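Local coordinates for protein 3-oxo-glucose-6-phosphate:glutamate aminotransferase (PDB 4K2M) that catalyses the reversible pyridoxal phosphate-dependent, glutamate-linked transamination of 3-dehydro-glucose 6-phosphate to kanosamine 6-phosphate, a step of antibiotic biosynthesis in Bacillus subtilis, at residues K62-S67 / S420-E425; D324-Q329 / D427-G432; I133-L138 / N158-S163. All blocks are in the same frame, centred on the assembly; numbering follows the deposited sequence. Where two conformers were deposited one is given.

Contact 1 of 3, residues K62-S67 / S420-E425; sequences KNREIS and SFTLEE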
loop_
_atom_site.group_PDB
_atom_site.type_symbol
_atom_site.label_atom_id
_atom_site.label_comp_id
_atom_site.label_asym_id
_atom_site.label_seq_id
_atom_site.Cartn_x
_atom_site.Cartn_y
_atom_site.Cartn_z
ATOM N N LYS A 62 16.238 -36.086 -12.593
ATOM C CA LYS A 62 17.354 -36.397 -11.702
ATOM C C LYS A 62 18.699 -36.156 -12.386
ATOM O O LYS A 62 19.686 -35.787 -11.747
ATOM C CB LYS A 62 17.248 -37.848 -11.224
ATOM C CG LYS A 62 18.389 -38.269 -10.309
ATOM C CD LYS A 62 18.087 -39.541 -9.529
ATOM C CE LYS A 62 18.561 -40.795 -10.259
ATOM N NZ LYS A 62 17.580 -41.279 -11.272
ATOM N N ASN A 63 18.723 -36.357 -13.698
ATOM C CA ASN A 63 19.948 -36.220 -14.483
ATOM C C ASN A 63 20.222 -34.814 -14.997
ATOM O O ASN A 63 21.126 -34.621 -15.810
ATOM C CB ASN A 63 19.921 -37.178 -15.681
ATOM C CG ASN A 63 18.688 -36.984 -16.563
ATOM O OD1 ASN A 63 17.581 -36.736 -16.067
ATOM N ND2 ASN A 63 18.868 -37.146 -17.877
ATOM N N ARG A 64 19.451 -33.826 -14.552
ATOM C CA ARG A 64 19.707 -32.470 -15.009
ATOM C C ARG A 64 20.808 -31.922 -14.118
ATOM O O ARG A 64 20.683 -31.933 -12.889
ATOM C CB ARG A 64 18.448 -31.606 -14.922
ATOM C CG ARG A 64 18.643 -30.192 -15.428
ATOM C CD ARG A 64 17.329 -29.431 -15.485
ATOM N NE ARG A 64 16.784 -29.127 -14.161
ATOM C CZ ARG A 64 17.010 -27.992 -13.506
ATOM N NH1 ARG A 64 17.798 -27.059 -14.046
ATOM N NH2 ARG A 64 16.461 -27.794 -12.305
ATOM N N GLU A 65 21.901 -31.475 -14.725
ATOM C CA GLU A 65 23.010 -30.994 -13.924
ATOM C C GLU A 65 22.639 -29.698 -13.231
ATOM O O GLU A 65 22.114 -28.768 -13.850
ATOM C CB GLU A 65 24.272 -30.785 -14.753
ATOM C CG GLU A 65 25.482 -30.473 -13.874
ATOM C CD GLU A 65 26.779 -30.417 -14.652
ATOM O OE1 GLU A 65 26.832 -29.691 -15.673
ATOM O OE2 GLU A 65 27.737 -31.103 -14.228
ATOM N N ILE A 66 22.922 -29.655 -11.938
ATOM C CA ILE A 66 22.666 -28.477 -11.138
ATOM C C ILE A 66 24.020 -27.985 -10.641
ATOM O O ILE A 66 24.716 -28.728 -9.949
ATOM C CB ILE A 66 21.810 -28.841 -9.920
ATOM C CG1 ILE A 66 20.496 -29.505 -10.359
ATOM C CG2 ILE A 66 21.556 -27.603 -9.073
ATOM C CD1 ILE A 66 19.695 -28.671 -11.333
ATOM N N SER A 67 24.402 -26.757 -11.004
ATOM C CA SER A 67 25.664 -26.185 -10.522
ATOM C C SER A 67 25.445 -25.100 -9.471
ATOM O O SER A 67 26.373 -24.716 -8.747
ATOM C CB SER A 67 26.478 -25.617 -11.681
ATOM O OG SER A 67 25.872 -24.448 -12.196
ATOM N N SER A 420 7.800 -23.964 -6.796
ATOM C CA SER A 420 8.441 -24.255 -8.087
ATOM C C SER A 420 9.881 -24.760 -7.985
ATOM O O SER A 420 10.577 -24.891 -9.002
ATOM C CB SER A 420 8.375 -23.045 -9.024
ATOM O OG SER A 420 7.051 -22.832 -9.473
ATOM N N PHE A 421 10.323 -25.043 -6.767
ATOM C CA PHE A 421 11.640 -25.621 -6.532
ATOM C C PHE A 421 11.656 -27.009 -7.177
ATOM O O PHE A 421 10.634 -27.703 -7.186
ATOM C CB PHE A 421 11.821 -25.742 -5.032
ATOM C CG PHE A 421 13.221 -26.081 -4.588
ATOM C CD1 PHE A 421 14.321 -25.387 -5.088
ATOM C CD2 PHE A 421 13.417 -27.041 -3.600
ATOM C CE1 PHE A 421 15.616 -25.679 -4.629
ATOM C CE2 PHE A 421 14.704 -27.333 -3.126
ATOM C CZ PHE A 421 15.801 -26.651 -3.649
ATOM N N THR A 422 12.790 -27.428 -7.730
ATOM C CA THR A 422 12.832 -28.743 -8.375
ATOM C C THR A 422 13.415 -29.770 -7.430
ATOM O O THR A 422 14.200 -29.437 -6.539
ATOM C CB THR A 422 13.627 -28.745 -9.702
ATOM O OG1 THR A 422 14.998 -28.423 -9.446
ATOM C CG2 THR A 422 13.053 -27.747 -10.687
ATOM N N LEU A 423 13.043 -31.030 -7.621
ATOM C CA LEU A 423 13.570 -32.080 -6.758
ATOM C C LEU A 423 15.047 -32.322 -7.032
ATOM O O LEU A 423 15.797 -32.680 -6.129
ATOM C CB LEU A 423 12.783 -33.368 -6.937
ATOM C CG LEU A 423 11.296 -33.251 -6.664
ATOM C CD1 LEU A 423 10.642 -34.633 -6.806
ATOM C CD2 LEU A 423 11.042 -32.686 -5.281
ATOM N N GLU A 424 15.477 -32.108 -8.270
ATOM C CA GLU A 424 16.900 -32.248 -8.571
ATOM C C GLU A 424 17.759 -31.168 -7.890
ATOM O O GLU A 424 18.878 -31.441 -7.450
ATOM C CB GLU A 424 17.156 -32.317 -10.086
ATOM C CG GLU A 424 16.739 -31.083 -10.886
ATOM C CD GLU A 424 15.337 -31.210 -11.491
ATOM O OE1 GLU A 424 14.531 -32.024 -10.989
ATOM O OE2 GLU A 424 15.045 -30.484 -12.467
ATOM N N GLU A 425 17.241 -29.948 -7.771
ATOM C CA GLU A 425 17.914 -28.958 -6.930
ATOM C C GLU A 425 17.915 -29.401 -5.473
ATOM O O GLU A 425 18.913 -29.246 -4.762
ATOM C CB GLU A 425 17.219 -27.610 -7.026
ATOM C CG GLU A 425 17.447 -26.848 -8.308
ATOM C CD GLU A 425 16.483 -25.679 -8.425
ATOM O OE1 GLU A 425 15.268 -25.912 -8.629
ATOM O OE2 GLU A 425 16.937 -24.525 -8.300
#
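Residues 420-425 bring the chain into the first turn of helix 423-441, and the loop 62-67 reads that turn through two side chains, Arg64 and Ile66. Thr422 occupies the N-cap. Its OG1 sits between the backbone N and the carbonyl carbon (chi1 63°), where it accepts from Glu425 N at 3.2 Å. Thr422 N donates to Glu425 OE1 at 3.0 Å; with Glu425 N bonded to Thr422 OG1 this makes a capping box, and Thr422 OG1 also donates to that OE1. A weak bond from Arg64 NH2 reaches Thr422 OG1 near the guanidinium plane. Glu424 carries the salt bridge. Its CG takes the crowded position between the backbone N and the carbonyl carbon, and the chain then bends at chi2, -95°, so that OE2 of Glu424 faces the NE/NH2 side of Arg64, which grips it side-on. Both Arg64 NE, at 2.8 Å, and Arg64 NH2, at 3.0 Å, close on OE2 of Glu424. NE uses the anti lone pair of that oxygen, whereas NH2 comes from above the carboxylate plane. Arg64 bends at chi3, and its guanidinium plane stands 73° from the Glu424 carboxylate plane. Glu424 OE1 accepts from Gln61 N. Ile66 lies against one face of the guanidinium: its CD1 is 3.4 Å from the plane, offset toward the rim, and also rests on Glu424 CG at 3.8 Å. With Glu425 the fit is looser, Ile66 CD1 reaching its CG at 4.2 Å. Glu425 OE1 lies 4.3 Å from Arg64 NH2, beyond a salt bridge, and may add slightly to the favourable field, although it is paired with Arg76. The contact fastens a loop of the N-terminal domain to the start of helix 423-441, while Phe421 and Leu423 pack against the adjoining helix 312-329.

Contact 2 of 3, residues D324-Q329 / D427-G432; sequences DRYITQ and DRVMEG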
loop_
_atom_site.group_PDB
_atom_site.type_symbol
_atom_site.label_atom_id
_atom_site.label_comp_id
_atom_site.label_asym_id
_atom_site.label_seq_id
_atom_site.Cartn_x
_atom_site.Cartn_y
_atom_site.Cartn_z
ATOM N N ASP A 324 8.504 -32.942 3.503
ATOM C CA ASP A 324 8.524 -34.374 3.811
ATOM C C ASP A 324 9.787 -35.016 3.244
ATOM O O ASP A 324 10.399 -35.876 3.886
ATOM C CB ASP A 324 7.272 -35.037 3.225
ATOM C CG ASP A 324 7.220 -36.541 3.473
ATOM O OD1 ASP A 324 7.291 -36.975 4.643
ATOM O OD2 ASP A 324 7.082 -37.279 2.490
ATOM N N ARG A 325 10.185 -34.587 2.054
ATOM C CA ARG A 325 11.342 -35.178 1.368
ATOM C C ARG A 325 12.641 -34.800 2.087
ATOM O O ARG A 325 13.516 -35.648 2.266
ATOM C CB ARG A 325 11.361 -34.736 -0.095
ATOM C CG ARG A 325 12.295 -35.551 -1.005
ATOM C CD ARG A 325 11.908 -35.333 -2.468
ATOM N NE ARG A 325 12.680 -36.162 -3.408
ATOM C CZ ARG A 325 13.815 -35.789 -3.999
ATOM N NH1 ARG A 325 14.346 -34.610 -3.740
ATOM N NH2 ARG A 325 14.425 -36.604 -4.861
ATOM N N TYR A 326 12.760 -33.541 2.511
ATOM C CA TYR A 326 13.893 -33.134 3.347
ATOM C C TYR A 326 13.941 -33.942 4.627
ATOM O O TYR A 326 15.005 -34.404 5.047
ATOM C CB TYR A 326 13.774 -31.661 3.753
ATOM C CG TYR A 326 14.354 -30.639 2.804
ATOM C CD1 TYR A 326 15.580 -30.843 2.169
ATOM C CD2 TYR A 326 13.688 -29.441 2.579
ATOM C CE1 TYR A 326 16.117 -29.880 1.327
ATOM C CE2 TYR A 326 14.212 -28.475 1.742
ATOM C CZ TYR A 326 15.427 -28.703 1.118
ATOM O OH TYR A 326 15.932 -27.736 0.287
ATOM N N ILE A 327 12.796 -34.080 5.293
ATOM C CA ILE A 327 12.792 -34.697 6.625
ATOM C C ILE A 327 13.175 -36.169 6.522
ATOM O O ILE A 327 13.952 -36.685 7.328
ATOM C CB ILE A 327 11.438 -34.513 7.331
ATOM C CG1 ILE A 327 11.245 -33.037 7.712
ATOM C CG2 ILE A 327 11.336 -35.405 8.571
ATOM C CD1 ILE A 327 9.802 -32.694 8.144
ATOM N N THR A 328 12.649 -36.839 5.510
ATOM C CA THR A 328 12.970 -38.242 5.306
ATOM C C THR A 328 14.423 -38.436 4.850
ATOM O O THR A 328 15.151 -39.258 5.416
ATOM C CB THR A 328 11.981 -38.879 4.307
ATOM O OG1 THR A 328 10.660 -38.807 4.867
ATOM C CG2 THR A 328 12.334 -40.349 4.032
ATOM N N GLN A 329 14.859 -37.689 3.842
ATOM C CA GLN A 329 16.156 -37.981 3.232
ATOM C C GLN A 329 17.339 -37.468 4.062
ATOM O O GLN A 329 18.458 -37.976 3.919
ATOM C CB GLN A 329 16.214 -37.526 1.761
ATOM C CG GLN A 329 15.235 -38.338 0.868
ATOM C CD GLN A 329 15.488 -38.217 -0.627
ATOM O OE1 GLN A 329 16.590 -37.874 -1.069
ATOM N NE2 GLN A 329 14.458 -38.514 -1.421
ATOM N N ASP A 427 17.876 -32.405 -4.339
ATOM C CA ASP A 427 18.913 -33.445 -4.248
ATOM C C ASP A 427 20.279 -32.835 -3.963
ATOM O O ASP A 427 21.027 -33.330 -3.113
ATOM C CB ASP A 427 19.011 -34.266 -5.553
ATOM C CG ASP A 427 17.789 -35.134 -5.807
ATOM O OD1 ASP A 427 17.013 -35.382 -4.856
ATOM O OD2 ASP A 427 17.627 -35.582 -6.970
ATOM N N ARG A 428 20.618 -31.766 -4.676
ATOM C CA ARG A 428 21.924 -31.154 -4.498
ATOM C C ARG A 428 22.073 -30.492 -3.135
ATOM O O ARG A 428 23.136 -30.576 -2.503
ATOM C CB ARG A 428 22.226 -30.147 -5.615
ATOM C CG ARG A 428 23.665 -29.613 -5.533
ATOM C CD ARG A 428 24.114 -28.915 -6.800
ATOM N NE ARG A 428 25.516 -28.496 -6.728
ATOM C CZ ARG A 428 26.547 -29.257 -7.090
ATOM N NH1 ARG A 428 26.342 -30.485 -7.550
ATOM N NH2 ARG A 428 27.784 -28.790 -6.995
ATOM N N VAL A 429 21.005 -29.847 -2.664
ATOM C CA VAL A 429 21.012 -29.267 -1.324
ATOM C C VAL A 429 21.326 -30.337 -0.295
ATOM O O VAL A 429 22.156 -30.145 0.598
ATOM C CB VAL A 429 19.653 -28.630 -0.971
ATOM C CG1 VAL A 429 19.647 -28.176 0.507
ATOM C CG2 VAL A 429 19.371 -27.457 -1.886
ATOM N N MET A 430 20.655 -31.473 -0.429
ATOM C CA MET A 430 20.758 -32.531 0.561
ATOM C C MET A 430 22.105 -33.238 0.514
ATOM O O MET A 430 22.699 -33.511 1.552
ATOM C CB MET A 430 19.608 -33.520 0.389
ATOM C CG MET A 430 18.274 -32.898 0.786
ATOM S SD MET A 430 16.909 -34.048 0.765
ATOM C CE MET A 430 16.898 -34.551 -0.953
ATOM N N GLU A 431 22.586 -33.525 -0.690
ATOM C CA GLU A 431 23.890 -34.160 -0.828
ATOM C C GLU A 431 24.994 -33.231 -0.333
ATOM O O GLU A 431 25.929 -33.670 0.332
ATOM C CB GLU A 431 24.123 -34.582 -2.275
ATOM C CG GLU A 431 23.092 -35.590 -2.759
ATOM C CD GLU A 431 23.365 -36.076 -4.161
ATOM O OE1 GLU A 431 22.421 -36.071 -4.986
ATOM O OE2 GLU A 431 24.520 -36.472 -4.432
ATOM N N GLY A 432 24.866 -31.944 -0.641
ATOM C CA GLY A 432 25.818 -30.948 -0.173
ATOM C C GLY A 432 25.828 -30.887 1.346
ATOM O O GLY A 432 26.881 -30.786 1.982
#
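Asp427 OD1 is held by both terminal nitrogens of Arg325, NH2 at 2.9 Å and NH1 at 3.0 Å, in an end-on salt bridge that converges on a single oxygen. NH2 takes the syn lone pair of OD1, while NH1 arrives from above the carboxylate plane; neither bond is straight, as expected when two donors share one acceptor. Arg325 spans the gap because its chain is extended from CG to NE, with CG anti to the backbone N (chi1 -165°). NE2 of Gln329 lies over one face of the guanidinium, toward its rim. Outside the pair, Asp427 OD2 bonds to Tyr60 OH and Arg325 NH1 to Gln426 OE1. The bridge joins a helix pair of the aspartate aminotransferase fold: the axes of the segments run in the same sense, 11.0 Å apart at closest approach and crossing at -28°. Into this interface Met430 inserts from the second helix, its CG meeting the edge of the Tyr326 ring at CD1, 3.7 Å away. Its sulfur makes an oblique Met-aromatic contact with that ring, SD lying 5.0 Å from the Tyr326 centroid. The bend at chi3 (-61°) then turns the methyl of Met430 toward Gln329, its CE 3.3 Å from Gln329 OE1. Beside this, Val429 CG1 abuts Tyr326 OH at 3.7 Å, and that hydroxyl hydrogen-bonds to Pro416 O.

Contact 3 of 3, residues I133-L138 / N158-S163; sequences IGLLAL and NAVLAS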
loop_
_atom_site.group_PDB
_atom_site.type_symbol
_atom_site.label_atom_id
_atom_site.label_comp_id
_atom_site.label_asym_id
_atom_site.label_seq_id
_atom_site.Cartn_x
_atom_site.Cartn_y
_atom_site.Cartn_z
ATOM N N ILE A 133 -3.717 -2.113 12.314
ATOM C CA ILE A 133 -5.139 -1.828 12.382
ATOM C C ILE A 133 -5.852 -2.744 13.380
ATOM O O ILE A 133 -6.696 -2.284 14.166
ATOM C CB ILE A 133 -5.765 -1.939 10.983
ATOM C CG1 ILE A 133 -5.293 -0.751 10.138
ATOM C CG2 ILE A 133 -7.271 -1.909 11.065
ATOM C CD1 ILE A 133 -5.467 -0.992 8.631
ATOM N N GLY A 134 -5.506 -4.028 13.378
ATOM C CA GLY A 134 -6.152 -4.960 14.292
ATOM C C GLY A 134 -5.930 -4.567 15.748
ATOM O O GLY A 134 -6.849 -4.600 16.564
ATOM N N LEU A 135 -4.699 -4.191 16.083
ATOM C CA LEU A 135 -4.397 -3.736 17.445
ATOM C C LEU A 135 -5.240 -2.524 17.823
ATOM O O LEU A 135 -5.846 -2.469 18.899
ATOM C CB LEU A 135 -2.904 -3.415 17.587
ATOM C CG LEU A 135 -1.964 -4.624 17.649
ATOM C CD1 LEU A 135 -0.506 -4.210 17.453
ATOM C CD2 LEU A 135 -2.130 -5.325 18.977
ATOM N N LEU A 136 -5.278 -1.537 16.938
ATOM C CA LEU A 136 -6.058 -0.341 17.217
ATOM C C LEU A 136 -7.554 -0.638 17.310
ATOM O O LEU A 136 -8.244 -0.109 18.192
ATOM C CB LEU A 136 -5.776 0.734 16.157
ATOM C CG LEU A 136 -4.350 1.275 16.163
ATOM C CD1 LEU A 136 -4.071 2.099 14.914
ATOM C CD2 LEU A 136 -4.087 2.140 17.410
ATOM N N ALA A 137 -8.065 -1.466 16.402
ATOM C CA ALA A 137 -9.479 -1.837 16.416
ATOM C C ALA A 137 -9.853 -2.563 17.700
ATOM O O ALA A 137 -10.967 -2.418 18.196
ATOM C CB ALA A 137 -9.853 -2.685 15.177
ATOM N N LEU A 138 -8.915 -3.343 18.228
ATOM C CA LEU A 138 -9.112 -4.064 19.485
ATOM C C LEU A 138 -9.002 -3.141 20.699
ATOM O O LEU A 138 -9.177 -3.576 21.832
ATOM C CB LEU A 138 -8.082 -5.186 19.613
ATOM C CG LEU A 138 -8.370 -6.490 18.869
ATOM C CD1 LEU A 138 -7.110 -7.364 18.824
ATOM C CD2 LEU A 138 -9.499 -7.247 19.562
ATOM N N ASN A 158 7.087 -3.676 14.623
ATOM C CA ASN A 158 6.828 -2.331 14.097
ATOM C C ASN A 158 5.362 -1.974 14.158
ATOM O O ASN A 158 5.003 -0.832 14.437
ATOM C CB ASN A 158 7.334 -2.181 12.658
ATOM C CG ASN A 158 8.833 -1.997 12.584
ATOM O OD1 ASN A 158 9.460 -1.518 13.537
ATOM N ND2 ASN A 158 9.427 -2.415 11.465
ATOM N N ALA A 159 4.504 -2.951 13.889
ATOM C CA ALA A 159 3.070 -2.709 13.936
ATOM C C ALA A 159 2.632 -2.375 15.359
ATOM O O ALA A 159 1.750 -1.536 15.569
ATOM C CB ALA A 159 2.308 -3.916 13.407
ATOM N N VAL A 160 3.247 -3.027 16.339
ATOM C CA VAL A 160 2.962 -2.710 17.731
ATOM C C VAL A 160 3.447 -1.302 18.073
ATOM O O VAL A 160 2.692 -0.482 18.610
ATOM C CB VAL A 160 3.623 -3.711 18.676
ATOM C CG1 VAL A 160 3.336 -3.328 20.124
ATOM C CG2 VAL A 160 3.089 -5.122 18.416
ATOM N N LEU A 161 4.705 -1.020 17.757
ATOM C CA LEU A 161 5.297 0.274 18.092
ATOM C C LEU A 161 4.609 1.433 17.374
ATOM O O LEU A 161 4.416 2.508 17.959
ATOM C CB LEU A 161 6.797 0.262 17.779
ATOM C CG LEU A 161 7.609 -0.641 18.699
ATOM C CD1 LEU A 161 9.002 -0.884 18.123
ATOM C CD2 LEU A 161 7.717 -0.032 20.104
ATOM N N ALA A 162 4.244 1.224 16.111
ATOM C CA ALA A 162 3.579 2.267 15.323
ATOM C C ALA A 162 2.201 2.571 15.894
ATOM O O ALA A 162 1.719 3.701 15.800
ATOM C CB ALA A 162 3.442 1.829 13.862
ATOM N N SER A 163 1.554 1.564 16.474
ATOM C CA SER A 163 0.221 1.755 17.048
ATOM C C SER A 163 0.293 2.397 18.431
ATOM O O SER A 163 -0.734 2.769 19.000
ATOM C CB SER A 163 -0.542 0.431 17.128
ATOM O OG SER A 163 -0.130 -0.353 18.242
#
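Neither segment contributes an aromatic ring, so the flat groups here are peptide and amide planes. The carbonyl of Val160 is met in its own plane, on a lone pair, by the hydroxyl of Ser163, OG donating to that O at 2.8 Å. Ser163 has its OG in the crowded position between the backbone N and the carbonyl carbon (chi1 79°), which folds the hydroxyl back onto its own helix. The carboxamide of Asn158 lies away from the first helix and bonds with both ends to the second subunit, OD1 to Lys287 NZ and ND2 to His277 O of that subunit. Across the contact no hydrogen bond forms; the leucines do the work. Leu135 sends one methyl, CD1, against Val160, where it meets both CA and CG2 at 3.8 Å. Leu135 CD1 also stands 4.0 Å from Ser163 OG. In this way the helices that follow the first two strands of the large mixed sheet are brought together, an arrangement fitting the aspartate aminotransferase fold, with helix 154-163 as the link of a beta-alpha-beta crossover between the parallel neighbours 145-148 and 166-169. The segment axes cross at -46°, with a closest approach of 9.4 Å. Leu135 also packs on Phe194 and Ile222 of the sheet. The side chain of Ala159 lies close to that of Thr128, assigned to pyridoxal phosphate binding, and the Ala159 side chain is about 8 Å from the bound external aldimine. Leu136, the next residue after Leu135, lays CD2 alongside Ser163, touching CB at 3.9 Å and the backbone O at 3.8 Å.

Contacts 1 and 2 share helix 423-441 and touch, their centres 12 Å apart: contact 1 engages its first turn, contact 2 the turns that follow, and Phe421 packs on Tyr326 and Val429. Both are partly buried, and both set an arginine against a single carboxylate oxygen, side-on in contact 1 and end-on in contact 2. Contact 3 lies on the opposite side of the chain's centre, about 43 Å from contact 1 and about 40 Å from contact 2, centre to centre, beside the large sheet and near the cofactor. The two partly buried contacts combine an arginine-carboxylate bridge with apolar packing, whereas the buried one has no cross-segment hydrogen bond and relies on leucine methyls.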